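PDB 3M33: uncharacterized protein from Deinococcus radiodurans, which is of unknown function but probably acts as a methyltransferase. Local coordinates for residues A[71-76]-A[91-96]. Numbering follows the deposited sequence.
Sequences ARWAAY and PHADVY
The parallel strand pair of a beta-alpha-beta unit, strand 72-77, helix 80-89 and strand 94-97, brings Arg72, Ala74 and Tyr76 alongside Asp94 and Tyr96 at one edge of the Rossmann-like sheet, as in many methyltransferases. Three backbone bonds zip the strands together: Asp94 N gives to Trp73 O, Ala75 N to Asp94 O at 2.8 Å, and Tyr96 N to Ala75 O. On the face that carries Ala74, an ion pair links the strands. Arg72 has CG anti to its backbone N (chi1 180°) and runs extended as far as NE; an arginine suits this place because its long chain carries the guanidinium across to the edge strand 94-97. Its NE donates to Asp94 OD2 at 2.6 Å, nearly in line with the carboxylate C-O bond, while NH2 makes a weak second bond to the same oxygen. Ala74 is small enough to lie beneath the guanidinium, its CB 3.6 Å from that plane and toward the rim. The long ring of Tyr96 carries its hydroxyl to the guanidinium edge, with OH 2.8 Å from NH2 but at an angle too poor for a hydrogen bond; NH2 also bonds to Leu108 O. An alanine in place of Arg72 would probably leave the Asp94 carboxylate without its cationic mate and take the guanidinium cover from one side of the Ala74 methyl. Tyr76 CB packs 4.1 Å from Tyr96 CB. On the other face the broad indole of Trp73 packs against Ala63 and Phe66 of helix 61-66, its NE1 bonded to Glu54, and its CD1 stands 4.3 Å from Ala93 CB.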
loop_
_atom_site.group_PDB
_atom_site.type_symbol
_atom_site.label_atom_id
_atom_site.label_comp_id
_atom_site.label_asym_id
_atom_site.label_seq_id
_atom_site.Cartn_x
_atom_site.Cartn_y
_atom_site.Cartn_z
ATOM N N ALA A 71 -0.042 11.472 16.646
ATOM C CA ALA A 71 -0.834 11.572 17.868
ATOM C C ALA A 71 -1.666 10.314 18.039
ATOM O O ALA A 71 -1.836 9.818 19.148
ATOM C CB ALA A 71 -1.771 12.786 17.803
ATOM N N ARG A 72 -2.204 9.821 16.927
ATOM C CA ARG A 72 -3.013 8.602 16.921
ATOM C C ARG A 72 -2.874 7.947 15.547
ATOM O O ARG A 72 -2.900 8.633 14.533
ATOM C CB ARG A 72 -4.482 8.933 17.204
ATOM C CG ARG A 72 -5.409 7.714 17.217
ATOM C CD ARG A 72 -6.811 8.065 17.698
ATOM N NE ARG A 72 -7.675 6.883 17.728
ATOM C CZ ARG A 72 -8.637 6.640 16.845
ATOM N NH1 ARG A 72 -8.874 7.513 15.875
ATOM N NH2 ARG A 72 -9.370 5.534 16.940
ATOM N N TRP A 73 -2.694 6.633 15.517
ATOM C CA TRP A 73 -2.674 5.893 14.256
ATOM C C TRP A 73 -3.817 4.894 14.279
ATOM O O TRP A 73 -3.708 3.830 14.887
ATOM C CB TRP A 73 -1.344 5.150 14.090
ATOM C CG TRP A 73 -1.100 4.542 12.734
ATOM C CD1 TRP A 73 -1.565 3.336 12.262
ATOM C CD2 TRP A 73 -0.292 5.094 11.685
ATOM N NE1 TRP A 73 -1.106 3.119 10.990
ATOM C CE2 TRP A 73 -0.324 4.183 10.610
ATOM C CE3 TRP A 73 0.456 6.271 11.554
ATOM C CZ2 TRP A 73 0.349 4.418 9.416
ATOM C CZ3 TRP A 73 1.124 6.506 10.353
ATOM C CH2 TRP A 73 1.062 5.588 9.305
ATOM N N ALA A 74 -4.929 5.241 13.643
ATOM C CA ALA A 74 -6.027 4.294 13.507
ATOM C C ALA A 74 -5.796 3.515 12.212
ATOM O O ALA A 74 -5.291 4.068 11.239
ATOM C CB ALA A 74 -7.374 5.029 13.481
ATOM N N ALA A 75 -6.152 2.237 12.195
ATOM C CA ALA A 75 -5.840 1.391 11.045
ATOM C C ALA A 75 -6.901 0.302 10.891
ATOM O O ALA A 75 -7.456 -0.171 11.893
ATOM C CB ALA A 75 -4.477 0.763 11.233
ATOM N N TYR A 76 -7.187 -0.111 9.657
ATOM C CA TYR A 76 -8.118 -1.229 9.483
ATOM C C TYR A 76 -7.765 -2.191 8.375
ATOM O O TYR A 76 -7.147 -1.818 7.379
ATOM C CB TYR A 76 -9.552 -0.734 9.262
ATOM C CG TYR A 76 -9.772 -0.007 7.951
ATOM C CD1 TYR A 76 -10.075 -0.704 6.791
ATOM C CD2 TYR A 76 -9.682 1.379 7.881
ATOM C CE1 TYR A 76 -10.295 -0.036 5.593
ATOM C CE2 TYR A 76 -9.899 2.057 6.696
ATOM C CZ TYR A 76 -10.205 1.346 5.559
ATOM O OH TYR A 76 -10.412 2.020 4.384
ATOM N N PRO A 91 1.282 -1.672 19.453
ATOM C CA PRO A 91 0.450 -1.505 20.655
ATOM C C PRO A 91 -0.195 -0.127 20.740
ATOM O O PRO A 91 -1.272 0.029 21.310
ATOM C CB PRO A 91 1.451 -1.661 21.810
ATOM C CG PRO A 91 2.626 -2.366 21.220
ATOM C CD PRO A 91 2.692 -1.943 19.785
ATOM N N HIS A 92 0.478 0.873 20.193
ATOM C CA HIS A 92 -0.056 2.229 20.191
ATOM C C HIS A 92 -1.210 2.394 19.206
ATOM O O HIS A 92 -1.992 3.328 19.339
ATOM C CB HIS A 92 1.047 3.210 19.812
ATOM C CG HIS A 92 1.739 2.840 18.545
ATOM N ND1 HIS A 92 2.799 1.961 18.511
ATOM C CD2 HIS A 92 1.483 3.178 17.260
ATOM C CE1 HIS A 92 3.189 1.798 17.260
ATOM N NE2 HIS A 92 2.406 2.523 16.481
ATOM N N ALA A 93 -1.318 1.505 18.218
ATOM C CA ALA A 93 -2.309 1.700 17.154
ATOM C C ALA A 93 -3.707 1.282 17.575
ATOM O O ALA A 93 -3.875 0.398 18.419
ATOM C CB ALA A 93 -1.878 0.966 15.853
ATOM N N ASP A 94 -4.715 1.940 17.007
ATOM C CA ASP A 94 -6.095 1.493 17.158
ATOM C C ASP A 94 -6.504 0.736 15.898
ATOM O O ASP A 94 -6.626 1.333 14.834
ATOM C CB ASP A 94 -7.022 2.680 17.369
ATOM C CG ASP A 94 -6.798 3.368 18.715
ATOM O OD1 ASP A 94 -6.533 2.673 19.715
ATOM O OD2 ASP A 94 -6.897 4.609 18.771
ATOM N N VAL A 95 -6.723 -0.567 16.022
ATOM C CA VAL A 95 -6.925 -1.425 14.850
ATOM C C VAL A 95 -8.357 -1.943 14.764
ATOM O O VAL A 95 -8.893 -2.470 15.733
ATOM C CB VAL A 95 -5.945 -2.610 14.878
ATOM C CG1 VAL A 95 -6.141 -3.509 13.684
ATOM C CG2 VAL A 95 -4.514 -2.094 14.928
ATOM N N TYR A 96 -8.955 -1.818 13.586
ATOM C CA TYR A 96 -10.368 -2.120 13.368
ATOM C C TYR A 96 -10.569 -3.130 12.237
ATOM O O TYR A 96 -9.851 -3.125 11.235
ATOM C CB TYR A 96 -11.114 -0.823 13.028
ATOM C CG TYR A 96 -11.045 0.226 14.119
ATOM C CD1 TYR A 96 -12.029 0.307 15.101
ATOM C CD2 TYR A 96 -9.991 1.129 14.173
ATOM C CE1 TYR A 96 -11.962 1.261 16.108
ATOM C CE2 TYR A 96 -9.912 2.095 15.170
ATOM C CZ TYR A 96 -10.899 2.156 16.135
ATOM O OH TYR A 96 -10.824 3.113 17.122
#